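PDB 6N6Q: cytochrome P450 (CYP102L1) from Mycobacterium phage Adler, which binds heme and probably acts as a monooxygenase, as other cytochromes P450 do, although its physiological substrate is not established. Local coordinates for residues 183-194 against 213-224. Numbering follows the deposited sequence.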
ATOM      1  N   PRO A 183      -5.583 -13.833 -16.707  1.00 63.92           N
ATOM      2  CA  PRO A 183      -6.111 -14.885 -15.823  1.00 58.25           C
ATOM      3  C   PRO A 183      -5.366 -14.986 -14.505  1.00 53.79           C
ATOM      4  O   PRO A 183      -5.985 -15.301 -13.481  1.00 52.15           O
ATOM      5  CB  PRO A 183      -5.960 -16.161 -16.663  1.00 51.18           C
ATOM      6  CG  PRO A 183      -4.901 -15.833 -17.673  1.00 63.31           C
ATOM      7  CD  PRO A 183      -5.081 -14.377 -17.980  1.00 54.73           C
ATOM      8  N   PHE A 184      -4.057 -14.718 -14.498  1.00 54.76           N
ATOM      9  CA  PHE A 184      -3.283 -14.812 -13.265  1.00 53.02           C
ATOM     10  C   PHE A 184      -3.782 -13.821 -12.220  1.00 53.36           C
ATOM     11  O   PHE A 184      -4.013 -14.187 -11.061  1.00 56.26           O
ATOM     12  CB  PHE A 184      -1.799 -14.580 -13.556  1.00 48.41           C
ATOM     13  CG  PHE A 184      -0.946 -14.488 -12.322  1.00 54.19           C
ATOM     14  CD1 PHE A 184      -0.447 -15.631 -11.722  1.00 48.02           C
ATOM     15  CD2 PHE A 184      -0.642 -13.257 -11.759  1.00 47.43           C
ATOM     16  CE1 PHE A 184       0.337 -15.552 -10.587  1.00 45.39           C
ATOM     17  CE2 PHE A 184       0.141 -13.171 -10.623  1.00 48.43           C
ATOM     18  CZ  PHE A 184       0.632 -14.321 -10.037  1.00 46.33           C
ATOM     19  N   ILE A 185      -3.949 -12.555 -12.609  1.00 49.58           N
ATOM     20  CA  ILE A 185      -4.376 -11.544 -11.647  1.00 57.10           C
ATOM     21  C   ILE A 185      -5.795 -11.824 -11.164  1.00 54.20           C
ATOM     22  O   ILE A 185      -6.139 -11.514 -10.017  1.00 60.10           O
ATOM     23  CB  ILE A 185      -4.234 -10.133 -12.254  1.00 57.63           C
ATOM     24  CG1 ILE A 185      -4.735  -9.063 -11.283  1.00 51.67           C
ATOM     25  CG2 ILE A 185      -4.963 -10.034 -13.573  1.00 65.77           C
ATOM     26  CD1 ILE A 185      -3.947  -8.997  -9.995  1.00 63.63           C
ATOM     27  N   THR A 186      -6.633 -12.435 -12.006  1.00 53.39           N
ATOM     28  CA  THR A 186      -7.975 -12.803 -11.564  1.00 54.79           C
ATOM     29  C   THR A 186      -7.923 -13.899 -10.506  1.00 54.24           C
ATOM     30  O   THR A 186      -8.673 -13.858  -9.523  1.00 50.02           O
ATOM     31  CB  THR A 186      -8.821 -13.249 -12.758  1.00 47.10           C
ATOM     32  OG1 THR A 186      -8.881 -12.193 -13.723  1.00 65.06           O
ATOM     33  CG2 THR A 186     -10.232 -13.583 -12.314  1.00 44.15           C
ATOM     34  N   ALA A 187      -7.037 -14.882 -10.683  1.00 51.35           N
ATOM     35  CA  ALA A 187      -6.928 -15.965  -9.711  1.00 47.52           C
ATOM     36  C   ALA A 187      -6.400 -15.460  -8.372  1.00 52.95           C
ATOM     37  O   ALA A 187      -6.812 -15.949  -7.313  1.00 53.62           O
ATOM     38  CB  ALA A 187      -6.030 -17.074 -10.261  1.00 48.30           C
ATOM     39  N   VAL A 188      -5.489 -14.485  -8.398  1.00 52.67           N
ATOM     40  CA  VAL A 188      -4.949 -13.946  -7.154  1.00 52.34           C
ATOM     41  C   VAL A 188      -6.039 -13.233  -6.362  1.00 50.79           C
ATOM     42  O   VAL A 188      -6.078 -13.307  -5.128  1.00 50.25           O
ATOM     43  CB  VAL A 188      -3.754 -13.019  -7.448  1.00 49.39           C
ATOM     44  CG1 VAL A 188      -3.221 -12.407  -6.162  1.00 40.00           C
ATOM     45  CG2 VAL A 188      -2.653 -13.787  -8.167  1.00 42.91           C
ATOM     46  N   LEU A 189      -6.950 -12.545  -7.054  1.00 52.17           N
ATOM     47  CA  LEU A 189      -8.033 -11.853  -6.360  1.00 54.22           C
ATOM     48  C   LEU A 189      -9.026 -12.840  -5.756  1.00 56.40           C
ATOM     49  O   LEU A 189      -9.469 -12.661  -4.616  1.00 49.60           O
ATOM     50  CB  LEU A 189      -8.738 -10.889  -7.314  1.00 52.60           C
ATOM     51  CG  LEU A 189      -7.906  -9.721  -7.846  1.00 55.91           C
ATOM     52  CD1 LEU A 189      -8.718  -8.892  -8.824  1.00 57.34           C
ATOM     53  CD2 LEU A 189      -7.393  -8.856  -6.703  1.00 44.67           C
ATOM     54  N   ARG A 190      -9.394 -13.884  -6.506  1.00 57.75           N
ATOM     55  CA  ARG A 190     -10.231 -14.935  -5.935  1.00 54.84           C
ATOM     56  C   ARG A 190      -9.536 -15.621  -4.769  1.00 51.35           C
ATOM     57  O   ARG A 190     -10.195 -16.060  -3.819  1.00 52.35           O
ATOM     58  CB  ARG A 190     -10.599 -15.967  -7.001  1.00 54.97           C
ATOM     59  CG  ARG A 190     -11.604 -15.494  -8.034  1.00 51.08           C
ATOM     60  CD  ARG A 190     -12.221 -16.682  -8.761  1.00 55.30           C
ATOM     61  NE  ARG A 190     -11.207 -17.552  -9.352  1.00 53.14           N
ATOM     62  CZ  ARG A 190     -10.773 -17.450 -10.604  1.00 53.27           C
ATOM     63  NH1 ARG A 190     -11.270 -16.516 -11.403  1.00 54.03           N
ATOM     64  NH2 ARG A 190      -9.846 -18.280 -11.059  1.00 48.89           N
ATOM     65  N   GLU A 191      -8.206 -15.725  -4.825  1.00 56.74           N
ATOM     66  CA  GLU A 191      -7.461 -16.355  -3.744  1.00 50.71           C
ATOM     67  C   GLU A 191      -7.382 -15.452  -2.519  1.00 50.29           C
ATOM     68  O   GLU A 191      -7.306 -15.946  -1.389  1.00 52.38           O
ATOM     69  CB  GLU A 191      -6.064 -16.730  -4.239  1.00 45.55           C
ATOM     70  CG  GLU A 191      -5.422 -17.900  -3.517  1.00 54.82           C
ATOM     71  CD  GLU A 191      -6.236 -19.177  -3.621  1.00 55.43           C
ATOM     72  OE1 GLU A 191      -6.122 -20.023  -2.713  1.00 59.73           O
ATOM     73  OE2 GLU A 191      -6.987 -19.337  -4.606  1.00 62.24           O
ATOM     74  N   LEU A 192      -7.400 -14.131  -2.721  1.00 54.74           N
ATOM     75  CA  LEU A 192      -7.431 -13.208  -1.591  1.00 50.34           C
ATOM     76  C   LEU A 192      -8.781 -13.246  -0.887  1.00 54.41           C
ATOM     77  O   LEU A 192      -8.845 -13.197   0.347  1.00 59.01           O
ATOM     78  CB  LEU A 192      -7.115 -11.788  -2.061  1.00 50.13           C
ATOM     79  CG  LEU A 192      -5.684 -11.488  -2.513  1.00 53.61           C
ATOM     80  CD1 LEU A 192      -5.629 -10.148  -3.229  1.00 51.60           C
ATOM     81  CD2 LEU A 192      -4.728 -11.503  -1.329  1.00 45.65           C
ATOM     82  N   GLN A 193      -9.871 -13.325  -1.656  1.00 59.17           N
ATOM     83  CA  GLN A 193     -11.197 -13.431  -1.056  1.00 56.64           C
ATOM     84  C   GLN A 193     -11.341 -14.725  -0.269  1.00 54.92           C
ATOM     85  O   GLN A 193     -11.900 -14.734   0.834  1.00 61.70           O
ATOM     86  CB  GLN A 193     -12.274 -13.355  -2.137  1.00 55.66           C
ATOM     87  CG  GLN A 193     -12.314 -12.054  -2.908  1.00 58.63           C
ATOM     88  CD  GLN A 193     -13.398 -12.053  -3.967  1.00 74.22           C
ATOM     89  OE1 GLN A 193     -14.035 -13.078  -4.217  1.00 68.34           O
ATOM     90  NE2 GLN A 193     -13.615 -10.904  -4.592  1.00 72.40           N
ATOM     91  N   TYR A 194     -10.844 -15.831  -0.824  1.00 55.46           N
ATOM     92  CA  TYR A 194     -10.925 -17.119  -0.151  1.00 59.87           C
ATOM     93  C   TYR A 194     -10.084 -17.158   1.117  1.00 61.42           C
ATOM     94  O   TYR A 194     -10.363 -17.968   2.007  1.00 64.13           O
ATOM     95  CB  TYR A 194     -10.490 -18.227  -1.113  1.00 50.44           C
ATOM     96  CG  TYR A 194     -10.727 -19.631  -0.606  1.00 48.89           C
ATOM     97  CD1 TYR A 194     -11.970 -20.235  -0.736  1.00 56.50           C
ATOM     98  CD2 TYR A 194      -9.705 -20.358  -0.013  1.00 54.36           C
ATOM     99  CE1 TYR A 194     -12.191 -21.520  -0.282  1.00 53.71           C
ATOM    100  CE2 TYR A 194      -9.915 -21.643   0.444  1.00 55.57           C
ATOM    101  CZ  TYR A 194     -11.161 -22.219   0.307  1.00 58.57           C
ATOM    102  OH  TYR A 194     -11.375 -23.498   0.763  1.00 65.97           O
ATOM    103  N   ARG A 213     -16.123 -24.458  -4.492  1.00 65.12           N
ATOM    104  CA  ARG A 213     -15.268 -23.372  -4.020  1.00 63.42           C
ATOM    105  C   ARG A 213     -13.892 -23.888  -3.615  1.00 61.36           C
ATOM    106  O   ARG A 213     -12.867 -23.328  -4.019  1.00 64.77           O
ATOM    107  CB  ARG A 213     -15.941 -22.645  -2.854  1.00 54.53           C
ATOM    108  CG  ARG A 213     -15.225 -21.380  -2.392  1.00 55.57           C
ATOM    109  CD  ARG A 213     -15.218 -20.304  -3.472  1.00 56.87           C
ATOM    110  NE  ARG A 213     -13.998 -20.330  -4.276  1.00 61.98           N
ATOM    111  CZ  ARG A 213     -13.006 -19.453  -4.160  1.00 58.03           C
ATOM    112  NH1 ARG A 213     -11.933 -19.557  -4.934  1.00 60.05           N
ATOM    113  NH2 ARG A 213     -13.087 -18.468  -3.276  1.00 58.29           N
ATOM    114  N   ARG A 214     -13.849 -24.954  -2.810  1.00 61.71           N
ATOM    115  CA  ARG A 214     -12.566 -25.540  -2.430  1.00 63.71           C
ATOM    116  C   ARG A 214     -11.821 -26.069  -3.650  1.00 62.62           C
ATOM    117  O   ARG A 214     -10.591 -25.964  -3.733  1.00 58.39           O
ATOM    118  CB  ARG A 214     -12.783 -26.645  -1.391  1.00 60.62           C
ATOM    119  CG  ARG A 214     -11.699 -27.725  -1.325  1.00 62.29           C
ATOM    120  CD  ARG A 214     -10.349 -27.203  -0.835  1.00 59.02           C
ATOM    121  NE  ARG A 214     -10.429 -26.527   0.456  1.00 78.29           N
ATOM    122  CZ  ARG A 214      -9.371 -26.121   1.151  1.00 76.50           C
ATOM    123  NH1 ARG A 214      -8.146 -26.332   0.684  1.00 72.57           N
ATOM    124  NH2 ARG A 214      -9.532 -25.509   2.315  1.00 74.09           N
ATOM    125  N   ARG A 215     -12.549 -26.625  -4.620  1.00 58.61           N
ATOM    126  CA  ARG A 215     -11.898 -27.120  -5.827  1.00 60.59           C
ATOM    127  C   ARG A 215     -11.381 -25.970  -6.684  1.00 53.69           C
ATOM    128  O   ARG A 215     -10.301 -26.068  -7.278  1.00 51.53           O
ATOM    129  CB  ARG A 215     -12.865 -27.997  -6.619  1.00 63.36           C
ATOM    130  CG  ARG A 215     -12.186 -29.054  -7.470  1.00 79.18           C
ATOM    131  CD  ARG A 215     -13.159 -30.159  -7.853  1.00 80.97           C
ATOM    132  NE  ARG A 215     -13.744 -30.800  -6.678  1.00 75.63           N
ATOM    133  CZ  ARG A 215     -14.521 -31.878  -6.722  1.00 91.54           C
ATOM    134  NH1 ARG A 215     -15.010 -32.396  -5.603  1.00 85.86           N
ATOM    135  NH2 ARG A 215     -14.808 -32.443  -7.885  1.00 98.33           N
ATOM    136  N   LEU A 216     -12.136 -24.870  -6.756  1.00 52.40           N
ATOM    137  CA  LEU A 216     -11.662 -23.698  -7.485  1.00 54.68           C
ATOM    138  C   LEU A 216     -10.429 -23.098  -6.820  1.00 54.46           C
ATOM    139  O   LEU A 216      -9.530 -22.591  -7.502  1.00 52.93           O
ATOM    140  CB  LEU A 216     -12.781 -22.659  -7.590  1.00 54.48           C
ATOM    141  CG  LEU A 216     -12.461 -21.338  -8.295  1.00 54.46           C
ATOM    142  CD1 LEU A 216     -12.007 -21.585  -9.722  1.00 57.97           C
ATOM    143  CD2 LEU A 216     -13.670 -20.413  -8.267  1.00 47.46           C
ATOM    144  N   HIS A 217     -10.369 -23.147  -5.486  1.00 52.67           N
ATOM    145  CA  HIS A 217      -9.195 -22.655  -4.773  1.00 54.27           C
ATOM    146  C   HIS A 217      -7.978 -23.534  -5.037  1.00 51.69           C
ATOM    147  O   HIS A 217      -6.871 -23.024  -5.250  1.00 55.65           O
ATOM    148  CB  HIS A 217      -9.497 -22.576  -3.275  1.00 56.60           C
ATOM    149  CG  HIS A 217      -8.329 -22.906  -2.400  1.00 52.72           C
ATOM    150  ND1 HIS A 217      -7.332 -22.001  -2.112  1.00 48.15           N
ATOM    151  CD2 HIS A 217      -8.003 -24.046  -1.745  1.00 54.51           C
ATOM    152  CE1 HIS A 217      -6.441 -22.567  -1.317  1.00 51.35           C
ATOM    153  NE2 HIS A 217      -6.825 -23.809  -1.080  1.00 55.16           N
ATOM    154  N   ALA A 218      -8.163 -24.856  -5.029  1.00 51.80           N
ATOM    155  CA  ALA A 218      -7.062 -25.759  -5.355  1.00 56.32           C
ATOM    156  C   ALA A 218      -6.541 -25.502  -6.762  1.00 48.07           C
ATOM    157  O   ALA A 218      -5.325 -25.500  -6.991  1.00 48.21           O
ATOM    158  CB  ALA A 218      -7.508 -27.212  -5.204  1.00 40.09           C
ATOM    159  N   ALA A 219      -7.446 -25.271  -7.715  1.00 47.06           N
ATOM    160  CA  ALA A 219      -7.023 -24.979  -9.081  1.00 45.40           C
ATOM    161  C   ALA A 219      -6.353 -23.613  -9.171  1.00 50.47           C
ATOM    162  O   ALA A 219      -5.338 -23.461  -9.862  1.00 56.91           O
ATOM    163  CB  ALA A 219      -8.220 -25.054 -10.029  1.00 50.97           C
ATOM    164  N   ASP A 220      -6.904 -22.609  -8.483  1.00 48.83           N
ATOM    165  CA  ASP A 220      -6.302 -21.279  -8.508  1.00 46.23           C
ATOM    166  C   ASP A 220      -4.921 -21.283  -7.866  1.00 46.92           C
ATOM    167  O   ASP A 220      -4.001 -20.621  -8.360  1.00 45.27           O
ATOM    168  CB  ASP A 220      -7.214 -20.273  -7.808  1.00 51.02           C
ATOM    169  CG  ASP A 220      -8.365 -19.820  -8.685  1.00 59.04           C
ATOM    170  OD1 ASP A 220      -8.395 -20.204  -9.874  1.00 56.43           O
ATOM    171  OD2 ASP A 220      -9.236 -19.076  -8.185  1.00 53.55           O
ATOM    172  N   LYS A 221      -4.756 -22.025  -6.769  1.00 51.53           N
ATOM    173  CA  LYS A 221      -3.467 -22.064  -6.087  1.00 54.50           C
ATOM    174  C   LYS A 221      -2.388 -22.666  -6.983  1.00 55.69           C
ATOM    175  O   LYS A 221      -1.283 -22.121  -7.096  1.00 52.25           O
ATOM    176  CB  LYS A 221      -3.595 -22.851  -4.782  1.00 52.94           C
ATOM    177  CG  LYS A 221      -2.423 -22.681  -3.831  1.00 49.90           C
ATOM    178  CD  LYS A 221      -2.677 -23.396  -2.511  1.00 56.11           C
ATOM    179  CE  LYS A 221      -1.551 -23.146  -1.518  1.00 63.55           C
ATOM    180  NZ  LYS A 221      -1.841 -23.750  -0.188  1.00 71.05           N
ATOM    181  N   LYS A 222      -2.695 -23.791  -7.637  1.00 47.96           N
ATOM    182  CA  LYS A 222      -1.737 -24.395  -8.558  1.00 50.42           C
ATOM    183  C   LYS A 222      -1.460 -23.484  -9.746  1.00 47.97           C
ATOM    184  O   LYS A 222      -0.313 -23.365 -10.191  1.00 48.36           O
ATOM    185  CB  LYS A 222      -2.247 -25.752  -9.044  1.00 51.47           C
ATOM    186  CG  LYS A 222      -2.242 -26.849  -7.992  1.00 66.38           C
ATOM    187  CD  LYS A 222      -2.677 -28.177  -8.598  1.00 75.51           C
ATOM    188  CE  LYS A 222      -2.741 -29.280  -7.553  1.00 76.88           C
ATOM    189  NZ  LYS A 222      -3.218 -30.567  -8.139  1.00 84.66           N
ATOM    190  N   PHE A 223      -2.501 -22.835 -10.275  1.00 46.72           N
ATOM    191  CA  PHE A 223      -2.319 -21.953 -11.424  1.00 43.77           C
ATOM    192  C   PHE A 223      -1.447 -20.755 -11.069  1.00 49.42           C
ATOM    193  O   PHE A 223      -0.622 -20.317 -11.880  1.00 52.84           O
ATOM    194  CB  PHE A 223      -3.678 -21.492 -11.951  1.00 47.88           C
ATOM    195  CG  PHE A 223      -3.590 -20.568 -13.132  1.00 50.05           C
ATOM    196  CD1 PHE A 223      -3.371 -21.069 -14.405  1.00 43.67           C
ATOM    197  CD2 PHE A 223      -3.730 -19.199 -12.970  1.00 44.79           C
ATOM    198  CE1 PHE A 223      -3.290 -20.220 -15.495  1.00 52.10           C
ATOM    199  CE2 PHE A 223      -3.650 -18.346 -14.057  1.00 49.67           C
ATOM    200  CZ  PHE A 223      -3.429 -18.857 -15.321  1.00 43.47           C
ATOM    201  N   ILE A 224      -1.613 -20.213  -9.862  1.00 51.00           N
ATOM    202  CA  ILE A 224      -0.791 -19.086  -9.428  1.00 46.96           C
ATOM    203  C   ILE A 224       0.656 -19.524  -9.238  1.00 47.95           C
ATOM    204  O   ILE A 224       1.591 -18.850  -9.688  1.00 50.25           O
ATOM    205  CB  ILE A 224      -1.369 -18.470  -8.142  1.00 48.61           C
ATOM    206  CG1 ILE A 224      -2.687 -17.752  -8.439  1.00 48.04           C
ATOM    207  CG2 ILE A 224      -0.368 -17.523  -7.507  1.00 44.28           C
ATOM    208  CD1 ILE A 224      -3.426 -17.309  -7.195  1.00 46.48           C
TER
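Arg190 and Asp220 form a side-on salt bridge between the helices of 183-194 and 213-224. Arg190 NE donates to Asp220 OD2 (2.8 Å) and NH2 to OD1 (2.7 Å), each oxygen approached from its syn side. The guanidinium and carboxylate planes are turned 36° apart. Leu216 crosses Arg190 at about a right angle, its CD2 against NE and CD.

Glu191 supplies the second polar link. Its CG is anti to the backbone N and the chain then bends at chi2 (59°), which carries the carboxylate in among His217, Asp220, Lys221 and Ile224 as a knob into a hole. There His217 ND1 donates to Glu191 OE1 at the edge of the imidazole; the modelled 2.4 Å is improbably short and its exact length doubtful.

The imidazole of His217 also lies in an offset stack on the Tyr194 ring, centroids 4.4 Å apart and planes at 16°, with His217 CB over the centre of the phenol. The Arg213 guanidinium stands steeply to that ring and has Tyr194 CD1 over its face. The phenol oxygen lies over the guanidinium of Arg214 without hydrogen-bonding to it; Glu206 salt-bridges Arg214 and bonds weakly to Tyr194 OH.

Apolar packing closes the other end. Ile224 is a knob among Phe184, Ala187, Val188 and Glu191, its CD1 meeting Val188 CG2 at 3.7 Å. The Phe223 ring turns an edge to Phe184 CA (3.6 Å).

The helices probably correspond to F and G of the P450 fold, judging by their order and by contacts of Phe184 and Ile224 with helix 265-296. Arg190 would probably favour the anionic form of Asp220, and the His217 N-H that of Glu191, offsetting repulsion between the two nearby carboxylates.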